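Side-chain contacts in inositol 2-dehydrogenase/D-chiro-inositol 3-dehydrogenase (Lactobacillus casei, PDB 4MIY), which oxidises myo-inositol and D-chiro-inositol to their keto derivatives with NAD as cofactor: residues Q287-E292 and E297-P302; L84-L87 and F92-T95; L213-T218 and V223-V228. All coordinates share one frame; numbering follows the deposited sequence.

Contact 1. Residues Q287-E292 and E297-P302. Unlike the reference sequence in segment 287-292: E292 (reference Gln).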
ATOM      1  N   GLN A 287     -22.569  23.185  -0.242  1.00 15.86           N
ATOM      2  CA  GLN A 287     -22.152  24.272   0.592  1.00 15.15           C
ATOM      3  C   GLN A 287     -21.583  25.394  -0.232  1.00 14.63           C
ATOM      4  O   GLN A 287     -21.798  26.536   0.072  1.00 15.74           O
ATOM      5  CB  GLN A 287     -21.122  23.827   1.604  1.00 14.20           C
ATOM      6  CG  GLN A 287     -20.758  24.892   2.614  1.00 15.25           C
ATOM      7  CD  GLN A 287     -21.881  25.219   3.556  1.00 16.19           C
ATOM      8  OE1 GLN A 287     -22.196  24.477   4.440  1.00 15.83           O
ATOM      9  NE2 GLN A 287     -22.463  26.366   3.363  1.00 17.64           N
ATOM     10  N   GLU A 288     -20.855  25.071  -1.280  1.00 13.66           N
ATOM     11  CA  GLU A 288     -20.308  26.099  -2.138  1.00 15.39           C
ATOM     12  C   GLU A 288     -21.424  26.887  -2.867  1.00 16.75           C
ATOM     13  O   GLU A 288     -21.374  28.085  -2.948  1.00 17.02           O
ATOM     14  CB  GLU A 288     -19.356  25.511  -3.159  1.00 15.51           C
ATOM     15  CG  GLU A 288     -18.629  26.543  -3.981  1.00 18.34           C
ATOM     16  CD  GLU A 288     -17.861  25.941  -5.110  1.00 18.25           C
ATOM     17  OE1 GLU A 288     -18.466  25.596  -6.104  1.00 20.45           O
ATOM     18  OE2 GLU A 288     -16.665  25.800  -4.974  1.00 22.60           O
ATOM     19  N   PHE A 289     -22.430  26.196  -3.355  1.00 14.56           N
ATOM     20  CA  PHE A 289     -23.545  26.843  -4.013  1.00 15.28           C
ATOM     21  C   PHE A 289     -24.226  27.819  -3.046  1.00 15.16           C
ATOM     22  O   PHE A 289     -24.433  28.949  -3.361  1.00 16.10           O
ATOM     23  CB  PHE A 289     -24.521  25.792  -4.549  1.00 16.19           C
ATOM     24  CG  PHE A 289     -25.762  26.375  -5.179  1.00 15.72           C
ATOM     25  CD1 PHE A 289     -25.739  26.882  -6.441  1.00 17.69           C
ATOM     26  CD2 PHE A 289     -26.924  26.434  -4.490  1.00 17.46           C
ATOM     27  CE1 PHE A 289     -26.872  27.440  -6.988  1.00 17.36           C
ATOM     28  CE2 PHE A 289     -28.034  26.975  -5.052  1.00 16.61           C
ATOM     29  CZ  PHE A 289     -27.995  27.476  -6.279  1.00 17.69           C
ATOM     30  N   ILE A 290     -24.548  27.353  -1.865  1.00 14.94           N
ATOM     31  CA  ILE A 290     -25.151  28.196  -0.867  1.00 16.93           C
ATOM     32  C   ILE A 290     -24.286  29.422  -0.525  1.00 16.66           C
ATOM     33  O   ILE A 290     -24.787  30.503  -0.452  1.00 16.38           O
ATOM     34  CB  ILE A 290     -25.463  27.403   0.409  1.00 19.60           C
ATOM     35  CG1 ILE A 290     -26.560  26.359   0.168  1.00 18.22           C
ATOM     36  CG2 ILE A 290     -25.846  28.327   1.558  1.00 19.05           C
ATOM     37  CD1 ILE A 290     -27.833  26.905  -0.408  1.00 20.54           C
ATOM     38  N   ASP A 291     -22.994  29.229  -0.337  1.00 16.91           N
ATOM     39  CA  ASP A 291     -22.091  30.316  -0.058  1.00 17.49           C
ATOM     40  C   ASP A 291     -22.057  31.376  -1.160  1.00 18.42           C
ATOM     41  O   ASP A 291     -21.949  32.532  -0.899  1.00 17.23           O
ATOM     42  CB  ASP A 291     -20.672  29.803   0.146  1.00 17.80           C
ATOM     43  CG  ASP A 291     -20.485  29.005   1.423  1.00 24.12           C
ATOM     44  OD1 ASP A 291     -21.346  28.946   2.287  1.00 25.19           O
ATOM     45  OD2 ASP A 291     -19.401  28.463   1.574  1.00 25.40           O
ATOM     46  N   GLU A 292     -22.141  30.954  -2.400  1.00 14.85           N
ATOM     47  CA  GLU A 292     -22.213  31.891  -3.486  1.00 14.95           C
ATOM     48  C   GLU A 292     -23.507  32.677  -3.479  1.00 16.72           C
ATOM     49  O   GLU A 292     -23.500  33.853  -3.662  1.00 16.18           O
ATOM     50  CB  GLU A 292     -22.017  31.179  -4.831  1.00 15.36           C
ATOM     51  CG  GLU A 292     -20.626  30.671  -5.066  1.00 17.38           C
ATOM     52  CD  GLU A 292     -19.576  31.747  -5.028  1.00 20.67           C
ATOM     53  OE1 GLU A 292     -18.737  31.696  -4.146  1.00 20.97           O
ATOM     54  OE2 GLU A 292     -19.578  32.612  -5.890  1.00 21.86           O
ATOM     55  N   GLU A 297     -23.468  36.241  -5.554  1.00 17.50           N
ATOM     56  CA  GLU A 297     -22.531  36.034  -6.631  1.00 15.90           C
ATOM     57  C   GLU A 297     -22.869  34.736  -7.398  1.00 18.44           C
ATOM     58  O   GLU A 297     -23.417  33.836  -6.850  1.00 19.05           O
ATOM     59  CB  GLU A 297     -21.078  36.023  -6.109  1.00 18.69           C
ATOM     60  CG  GLU A 297     -20.619  37.378  -5.628  1.00 17.96           C
ATOM     61  CD  GLU A 297     -19.212  37.431  -5.118  1.00 24.94           C
ATOM     62  OE1 GLU A 297     -18.415  36.623  -5.548  1.00 32.10           O
ATOM     63  OE2 GLU A 297     -18.915  38.314  -4.316  1.00 22.65           O
ATOM     64  N   PRO A 298     -22.541  34.692  -8.689  1.00 21.15           N
ATOM     65  CA  PRO A 298     -22.830  33.525  -9.484  1.00 19.48           C
ATOM     66  C   PRO A 298     -22.095  32.309  -8.970  1.00 18.69           C
ATOM     67  O   PRO A 298     -21.039  32.444  -8.447  1.00 18.85           O
ATOM     68  CB  PRO A 298     -22.281  33.892 -10.849  1.00 20.14           C
ATOM     69  CG  PRO A 298     -22.253  35.303 -10.872  1.00 25.84           C
ATOM     70  CD  PRO A 298     -21.968  35.751  -9.510  1.00 24.68           C
ATOM     71  N   PRO A 299     -22.679  31.142  -9.161  1.00 16.00           N
ATOM     72  CA  PRO A 299     -22.011  29.904  -8.798  1.00 15.37           C
ATOM     73  C   PRO A 299     -20.718  29.763  -9.529  1.00 21.82           C
ATOM     74  O   PRO A 299     -20.547  30.265 -10.581  1.00 20.33           O
ATOM     75  CB  PRO A 299     -23.005  28.826  -9.227  1.00 17.93           C
ATOM     76  CG  PRO A 299     -24.240  29.472  -9.452  1.00 23.05           C
ATOM     77  CD  PRO A 299     -23.987  30.899  -9.759  1.00 19.01           C
ATOM     78  N   VAL A 300     -19.804  29.040  -8.920  1.00 17.96           N
ATOM     79  CA  VAL A 300     -18.537  28.771  -9.539  1.00 19.05           C
ATOM     80  C   VAL A 300     -18.346  27.294  -9.870  1.00 20.96           C
ATOM     81  O   VAL A 300     -17.354  26.930 -10.411  1.00 23.16           O
ATOM     82  CB  VAL A 300     -17.389  29.247  -8.685  1.00 16.61           C
ATOM     83  CG1 VAL A 300     -17.368  30.747  -8.661  1.00 20.76           C
ATOM     84  CG2 VAL A 300     -17.503  28.738  -7.319  1.00 21.08           C
ATOM     85  N   GLY A 301     -19.338  26.492  -9.570  1.00 17.55           N
ATOM     86  CA  GLY A 301     -19.281  25.088  -9.900  1.00 18.67           C
ATOM     87  C   GLY A 301     -19.728  24.784 -11.311  1.00 21.52           C
ATOM     88  O   GLY A 301     -19.902  25.668 -12.085  1.00 20.96           O
ATOM     89  N   PRO A 302     -19.890  23.504 -11.630  1.00 17.51           N
ATOM     90  CA  PRO A 302     -20.252  23.120 -12.982  1.00 17.06           C
ATOM     91  C   PRO A 302     -21.468  23.905 -13.478  1.00 16.89           C
ATOM     92  O   PRO A 302     -22.424  24.020 -12.791  1.00 18.98           O
ATOM     93  CB  PRO A 302     -20.585  21.624 -12.836  1.00 17.01           C
ATOM     94  CG  PRO A 302     -19.733  21.202 -11.752  1.00 17.68           C
ATOM     95  CD  PRO A 302     -19.722  22.323 -10.775  1.00 16.29           C
TER
HETATM   96  O   HOH W   1     -20.722  27.322  -6.872  1.00 17.80           O
HETATM   97  O   HOH W   2     -17.512  34.363  -6.682  1.00 29.92           O

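Contact 2. Residues L84-L87 and F92-T95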
ATOM      1  N   LEU A  84     -36.020  26.040 -17.442  1.00 29.25           N
ATOM      2  CA  LEU A  84     -36.431  27.132 -18.293  1.00 30.77           C
ATOM      3  C   LEU A  84     -37.468  27.994 -17.601  1.00 27.56           C
ATOM      4  O   LEU A  84     -37.443  29.156 -17.759  1.00 34.96           O
ATOM      5  CB  LEU A  84     -36.961  26.647 -19.632  1.00 32.05           C
ATOM      6  CG  LEU A  84     -36.032  25.860 -20.522  1.00 32.21           C
ATOM      7  CD1 LEU A  84     -36.827  25.136 -21.527  1.00 36.15           C
ATOM      8  CD2 LEU A  84     -35.084  26.754 -21.172  1.00 29.53           C
ATOM      9  N   LYS A  85     -38.316  27.438 -16.800  0.82 27.22           N
ATOM     10  CA  LYS A  85     -39.208  28.276 -16.030  0.82 27.18           C
ATOM     11  C   LYS A  85     -38.534  29.101 -14.968  0.82 29.93           C
ATOM     12  O   LYS A  85     -38.903  30.205 -14.700  0.82 31.43           O
ATOM     13  CB  LYS A  85     -40.248  27.451 -15.356  0.82 28.24           C
ATOM     14  CG  LYS A  85     -41.372  27.022 -16.233  0.82 34.70           C
ATOM     15  CD  LYS A  85     -41.968  25.859 -15.633  0.82 33.29           C
ATOM     16  CE  LYS A  85     -43.309  25.637 -16.131  0.82 38.98           C
ATOM     17  NZ  LYS A  85     -43.157  24.409 -16.863  0.82 39.56           N
ATOM     18  N   ALA A  86     -37.500  28.564 -14.361  1.00 30.29           N
ATOM     19  CA  ALA A  86     -36.812  29.268 -13.302  1.00 25.42           C
ATOM     20  C   ALA A  86     -35.967  30.384 -13.876  1.00 29.91           C
ATOM     21  O   ALA A  86     -35.700  31.364 -13.220  1.00 27.65           O
ATOM     22  CB  ALA A  86     -35.965  28.279 -12.490  1.00 26.79           C
ATOM     23  N   LEU A  87     -35.572  30.238 -15.127  1.00 27.07           N
ATOM     24  CA  LEU A  87     -34.826  31.269 -15.798  1.00 25.60           C
ATOM     25  C   LEU A  87     -35.646  32.514 -16.167  1.00 31.40           C
ATOM     26  O   LEU A  87     -35.084  33.487 -16.567  1.00 36.17           O
ATOM     27  CB  LEU A  87     -34.145  30.725 -17.018  1.00 29.05           C
ATOM     28  CG  LEU A  87     -32.983  29.791 -16.763  1.00 27.95           C
ATOM     29  CD1 LEU A  87     -32.682  28.997 -17.980  1.00 26.77           C
ATOM     30  CD2 LEU A  87     -31.803  30.617 -16.386  1.00 28.70           C
ATOM     31  N   PHE A  92     -31.389  31.838  -8.217  1.00 19.29           N
ATOM     32  CA  PHE A  92     -30.311  30.913  -8.441  1.00 18.94           C
ATOM     33  C   PHE A  92     -30.878  29.492  -8.581  1.00 18.48           C
ATOM     34  O   PHE A  92     -31.870  29.162  -8.010  1.00 19.76           O
ATOM     35  CB  PHE A  92     -29.326  31.005  -7.271  1.00 21.15           C
ATOM     36  CG  PHE A  92     -28.538  32.286  -7.243  1.00 20.65           C
ATOM     37  CD1 PHE A  92     -27.370  32.399  -7.926  1.00 26.06           C
ATOM     38  CD2 PHE A  92     -28.965  33.356  -6.521  1.00 22.15           C
ATOM     39  CE1 PHE A  92     -26.635  33.554  -7.868  1.00 31.80           C
ATOM     40  CE2 PHE A  92     -28.251  34.466  -6.474  1.00 24.25           C
ATOM     41  CZ  PHE A  92     -27.089  34.588  -7.155  1.00 26.66           C
ATOM     42  N   ILE A  93     -30.196  28.678  -9.364  1.00 18.65           N
ATOM     43  CA  ILE A  93     -30.685  27.367  -9.730  1.00 18.58           C
ATOM     44  C   ILE A  93     -29.571  26.303  -9.585  1.00 14.60           C
ATOM     45  O   ILE A  93     -28.538  26.390 -10.216  1.00 17.62           O
ATOM     46  CB  ILE A  93     -31.133  27.371 -11.185  1.00 17.97           C
ATOM     47  CG1 ILE A  93     -32.237  28.400 -11.416  1.00 20.60           C
ATOM     48  CG2 ILE A  93     -31.596  26.001 -11.601  1.00 21.22           C
ATOM     49  CD1 ILE A  93     -32.315  28.814 -12.839  1.00 23.74           C
ATOM     50  N   PHE A  94     -29.845  25.341  -8.716  1.00 17.31           N
ATOM     51  CA  PHE A  94     -29.071  24.116  -8.601  1.00 16.04           C
ATOM     52  C   PHE A  94     -29.915  22.994  -9.170  1.00 16.64           C
ATOM     53  O   PHE A  94     -30.905  22.647  -8.629  1.00 18.93           O
ATOM     54  CB  PHE A  94     -28.724  23.816  -7.142  1.00 16.68           C
ATOM     55  CG  PHE A  94     -27.803  22.629  -6.962  1.00 18.94           C
ATOM     56  CD1 PHE A  94     -28.309  21.364  -6.901  1.00 19.14           C
ATOM     57  CD2 PHE A  94     -26.445  22.797  -6.877  1.00 20.60           C
ATOM     58  CE1 PHE A  94     -27.492  20.297  -6.745  1.00 21.18           C
ATOM     59  CE2 PHE A  94     -25.623  21.719  -6.736  1.00 18.80           C
ATOM     60  CZ  PHE A  94     -26.142  20.483  -6.669  1.00 20.09           C
ATOM     61  N   THR A  95     -29.481  22.469 -10.289  1.00 18.65           N
ATOM     62  CA  THR A  95     -30.135  21.315 -10.853  1.00 18.48           C
ATOM     63  C   THR A  95     -29.248  20.096 -10.719  1.00 18.38           C
ATOM     64  O   THR A  95     -28.087  20.154 -10.995  1.00 20.59           O
ATOM     65  CB  THR A  95     -30.575  21.529 -12.311  1.00 19.10           C
ATOM     66  OG1 THR A  95     -31.303  20.405 -12.761  1.00 24.31           O
ATOM     67  CG2 THR A  95     -29.446  21.758 -13.183  1.00 19.97           C
TER

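Contact 3. Residues L213-T218 and V223-V228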
ATOM      1  N   LEU A 213     -16.780  -0.683 -22.178  1.00 14.94           N
ATOM      2  CA  LEU A 213     -15.551   0.050 -22.270  1.00 15.51           C
ATOM      3  C   LEU A 213     -15.804   1.316 -23.049  1.00 18.12           C
ATOM      4  O   LEU A 213     -16.323   1.251 -24.127  1.00 19.95           O
ATOM      5  CB  LEU A 213     -14.512  -0.776 -22.968  1.00 15.73           C
ATOM      6  CG  LEU A 213     -14.083  -2.060 -22.245  1.00 15.08           C
ATOM      7  CD1 LEU A 213     -13.261  -2.924 -23.130  1.00 17.60           C
ATOM      8  CD2 LEU A 213     -13.315  -1.728 -21.003  1.00 18.01           C
ATOM      9  N   ALA A 214     -15.459   2.460 -22.468  1.00 16.57           N
ATOM     10  CA  ALA A 214     -15.623   3.746 -23.112  1.00 16.00           C
ATOM     11  C   ALA A 214     -14.280   4.354 -23.414  1.00 18.19           C
ATOM     12  O   ALA A 214     -13.476   4.490 -22.537  1.00 18.61           O
ATOM     13  CB  ALA A 214     -16.422   4.671 -22.234  1.00 17.95           C
ATOM     14  N   THR A 215     -14.048   4.673 -24.668  1.00 15.61           N
ATOM     15  CA  THR A 215     -12.848   5.343 -25.082  1.00 16.36           C
ATOM     16  C   THR A 215     -13.175   6.733 -25.606  1.00 15.82           C
ATOM     17  O   THR A 215     -13.973   6.888 -26.487  1.00 17.62           O
ATOM     18  CB  THR A 215     -12.082   4.572 -26.154  1.00 17.86           C
ATOM     19  OG1 THR A 215     -11.743   3.279 -25.668  1.00 22.94           O
ATOM     20  CG2 THR A 215     -10.853   5.267 -26.510  1.00 18.70           C
ATOM     21  N   LEU A 216     -12.557   7.732 -25.030  1.00 16.91           N
ATOM     22  CA  LEU A 216     -12.751   9.090 -25.467  1.00 15.54           C
ATOM     23  C   LEU A 216     -11.438   9.659 -25.934  1.00 19.86           C
ATOM     24  O   LEU A 216     -10.417   9.315 -25.420  1.00 19.76           O
ATOM     25  CB  LEU A 216     -13.281   9.967 -24.339  1.00 19.83           C
ATOM     26  CG  LEU A 216     -14.652   9.711 -23.758  1.00 18.20           C
ATOM     27  CD1 LEU A 216     -14.651   8.537 -22.854  1.00 25.16           C
ATOM     28  CD2 LEU A 216     -15.067  10.895 -22.986  1.00 23.88           C
ATOM     29  N   THR A 217     -11.488  10.563 -26.892  1.00 17.60           N
ATOM     30  CA  THR A 217     -10.309  11.270 -27.332  1.00 17.75           C
ATOM     31  C   THR A 217     -10.528  12.752 -27.106  1.00 15.15           C
ATOM     32  O   THR A 217     -11.618  13.201 -27.099  1.00 17.78           O
ATOM     33  CB  THR A 217      -9.997  11.010 -28.817  1.00 18.69           C
ATOM     34  OG1 THR A 217     -11.066  11.478 -29.632  1.00 23.10           O
ATOM     35  CG2 THR A 217      -9.766   9.499 -29.099  1.00 20.22           C
ATOM     36  N   THR A 218      -9.444  13.469 -26.911  1.00 19.40           N
ATOM     37  CA  THR A 218      -9.500  14.891 -26.733  1.00 18.47           C
ATOM     38  C   THR A 218      -8.733  15.596 -27.828  1.00 17.71           C
ATOM     39  O   THR A 218      -8.029  14.997 -28.573  1.00 18.85           O
ATOM     40  CB  THR A 218      -8.953  15.348 -25.362  1.00 16.39           C
ATOM     41  OG1 THR A 218      -7.535  15.264 -25.332  1.00 19.09           O
ATOM     42  CG2 THR A 218      -9.535  14.532 -24.287  1.00 20.93           C
ATOM     43  N   VAL A 223      -5.991  10.128 -24.711  1.00 15.25           N
ATOM     44  CA  VAL A 223      -6.963   9.080 -24.793  1.00 13.54           C
ATOM     45  C   VAL A 223      -7.383   8.632 -23.401  1.00 16.60           C
ATOM     46  O   VAL A 223      -6.564   8.370 -22.556  1.00 15.80           O
ATOM     47  CB  VAL A 223      -6.431   7.889 -25.596  1.00 17.06           C
ATOM     48  CG1 VAL A 223      -7.428   6.808 -25.615  1.00 16.84           C
ATOM     49  CG2 VAL A 223      -6.119   8.310 -26.981  1.00 18.89           C
ATOM     50  N   ILE A 224      -8.686   8.548 -23.222  1.00 14.24           N
ATOM     51  CA  ILE A 224      -9.297   8.143 -21.993  1.00 13.98           C
ATOM     52  C   ILE A 224      -9.975   6.785 -22.152  1.00 15.02           C
ATOM     53  O   ILE A 224     -10.799   6.614 -22.991  1.00 14.48           O
ATOM     54  CB  ILE A 224     -10.316   9.181 -21.527  1.00 15.41           C
ATOM     55  CG1 ILE A 224      -9.655  10.546 -21.395  1.00 15.18           C
ATOM     56  CG2 ILE A 224     -10.932   8.773 -20.242  1.00 19.49           C
ATOM     57  CD1 ILE A 224     -10.535  11.640 -21.752  1.00 19.65           C
ATOM     58  N   GLN A 225      -9.553   5.840 -21.330  1.00 14.58           N
ATOM     59  CA  GLN A 225     -10.140   4.526 -21.284  1.00 13.84           C
ATOM     60  C   GLN A 225     -10.883   4.297 -19.985  1.00 13.45           C
ATOM     61  O   GLN A 225     -10.275   4.179 -18.963  1.00 14.50           O
ATOM     62  CB  GLN A 225      -9.068   3.454 -21.444  1.00 13.53           C
ATOM     63  CG  GLN A 225      -8.331   3.490 -22.747  1.00 15.31           C
ATOM     64  CD  GLN A 225      -7.308   2.424 -22.878  1.00 19.58           C
ATOM     65  OE1 GLN A 225      -6.641   2.107 -21.964  1.00 21.66           O
ATOM     66  NE2 GLN A 225      -7.208   1.864 -24.025  1.00 17.80           N
ATOM     67  N   VAL A 226     -12.198   4.221 -20.052  1.00 14.06           N
ATOM     68  CA  VAL A 226     -13.014   3.991 -18.881  1.00 14.48           C
ATOM     69  C   VAL A 226     -13.645   2.600 -18.909  1.00 14.83           C
ATOM     70  O   VAL A 226     -14.213   2.221 -19.874  1.00 16.49           O
ATOM     71  CB  VAL A 226     -14.149   5.019 -18.740  1.00 14.70           C
ATOM     72  CG1 VAL A 226     -14.815   4.890 -17.408  1.00 14.81           C
ATOM     73  CG2 VAL A 226     -13.653   6.386 -18.872  1.00 15.67           C
ATOM     74  N   LEU A 227     -13.470   1.868 -17.823  1.00 13.14           N
ATOM     75  CA  LEU A 227     -14.186   0.637 -17.563  1.00 13.53           C
ATOM     76  C   LEU A 227     -15.416   0.921 -16.745  1.00 14.75           C
ATOM     77  O   LEU A 227     -15.327   1.440 -15.668  1.00 13.97           O
ATOM     78  CB  LEU A 227     -13.307  -0.341 -16.792  1.00 16.50           C
ATOM     79  CG  LEU A 227     -13.981  -1.609 -16.257  1.00 13.54           C
ATOM     80  CD1 LEU A 227     -14.506  -2.479 -17.396  1.00 16.04           C
ATOM     81  CD2 LEU A 227     -13.007  -2.352 -15.423  1.00 18.67           C
ATOM     82  N   VAL A 228     -16.574   0.588 -17.301  1.00 15.43           N
ATOM     83  CA  VAL A 228     -17.832   0.676 -16.593  1.00 14.34           C
ATOM     84  C   VAL A 228     -18.284  -0.749 -16.285  1.00 14.21           C
ATOM     85  O   VAL A 228     -18.419  -1.522 -17.148  1.00 15.68           O
ATOM     86  CB  VAL A 228     -18.896   1.427 -17.416  1.00 16.52           C
ATOM     87  CG1 VAL A 228     -20.242   1.361 -16.760  1.00 18.29           C
ATOM     88  CG2 VAL A 228     -18.499   2.839 -17.630  1.00 17.11           C
TER
HETATM   89  O   HOH W   3      -8.931   2.137 -26.277  1.00 31.33           O

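Contact 1. Residues Q287-E292 and E297-P302
The side chains of F289 and P299 lie side by side and point the same way; P299 CG approaches the F289 ring obliquely, 4.1 Å from CE1. F94 meets this phenyl ring edge-to-face, and F92 and Q122 pack on it. Three glutamates supply much of the polar part. E288 is extended, with CG anti to the backbone N (chi1 -173°), and crosses V300 at about a right angle; its OE1 lies 3.5 Å from V300 CG2. Water 1 links E288 OE1 to V300 N, and Y129 OH is hydrogen-bonded to the same oxygen. A leucine at E288 would probably leave water 1 and Y129 without this partner. E292, glutamine in the reference sequence, bends back over the loop. Its OE2 is 2.9 Å from P298 O, two acceptors that would probably repel unless the carboxyl is protonated. The carboxylates of E292 and E297 are turned 77° apart, and water 2 donates to E292 OE2 and E297 OE1, which may ease their like charges. E297 N donates a hydrogen bond to E292 O at 3.0 Å. The chain leaves helix 279-294 and doubles back, so this C-terminal helix and its loop pack on strands 92-95 and 121-123 of the Rossmann sheet.

Contact 2. Residues L84-L87 and F92-T95
I93 carries this contact from the strand side, meeting A86 of helix 79-86 and L87, the next residue. At the start of the strand, the F92 side chain leaves the backbone on the face turned away from the helix segment and packs on V293 of helix 279-294. I93 comes next and points at the helix. Its CG1 is anti to the carbonyl carbon (chi1 -59°), and chi2 of 157° stretches the branch so that CD1 leads. CD1 lies 3.7 Å from A86 CB. The next carbon back, CG1, is 3.9 Å from A86 CB, so the alanine methyl sits alongside the end of the ethyl arm. CD1 also meets L87 CD2, at 4.0 Å. The leucine comes in at about a right angle to the isoleucine, with CG 4.1 Å from I93 CD1. One methyl of I93 therefore touches both residues, while its CG2 branch is directed elsewhere, 5.0 Å from A86 CB. All three side chains are buried and apolar, and the backbones stand apart: A86 CA and I93 CA are 7.3 Å from each other.

Strand 69-72, helix 79-86 and strand 92-95 form a beta-alpha-beta unit of the NAD-binding Rossmann fold. The small A86 side chain is consistent with I93 packing directly between this part of the helix and the strand. I121 of the adjacent strand packs against both L87 and I93.

F94 follows, back on the face of F92. Its ring stacks with F71 and meets H17 edge-to-face. T95 closes the strand on the face of I93, and its side chain touches V123 of strand 121-123.

Contact 3. Residues L213-T218 and V223-V228
A214 and L216 face V226 and I224 on the tightly packed, apolar side of this antiparallel hairpin. A214 CB lies 4.2 Å from V226 CB. I224 CD1 touches two residues, L216 CB at 4.1 Å and T218 CG2 at 4.0 Å, and the T218 side chain comes at it at about a right angle. L174, M181 and L185 of helix 168-185 cover this face.

Four backbone hydrogen bonds join the strands, two in the pair A214 and V226, two in the pair L216 and I224. The bond from V226 N to A214 O is 2.8 Å long and almost straight, at 179°. Between the pairs, T215 CA makes a CA-H...O contact of 3.2 Å to I224 O.

The other face is more polar and partly hydrated. Apolar contacts occur here too: L213 CD2 meets L227 CD1 obliquely at 3.9 Å, and T215 CG2 touches V223 CG1 at the same distance. Water 3 joins T215 OG1 to Q225 NE2, accepting from the amide at 2.8 Å. R152 NE of the same chain hydrogen-bonds Q225 OE1. T215 and T217 remain partly exposed.

The chemistry thus differs by face. Apolar side chains bury one face against helix 168-185. The opposite face mixes apolar and polar groups; its L213, V223, Q225 and L227 also meet a second subunit, consistent with a part in subunit association.

From the N terminus, contact 2 comes first. It closes the short turn between helix 79-86 and strand 92-95 in the NAD-binding domain. Contact 3 follows, closing the hairpin of strands 212-218 and 223-229 in the C-terminal alpha/beta region. Contact 1 is last and closes the turn after helix 279-294. The three lie in series; none nests in or crosses another. Contacts 1 and 2 nevertheless touch, though one lies in the C-terminal alpha/beta part of the sequence and the other in the Rossmann part: F289 CZ lies 3.7 Å from F94 N. The late helix is thereby tied to the Rossmann sheet. Contact 3 stands apart, its centre about 30 Å from that of contact 1, across the chain's centre.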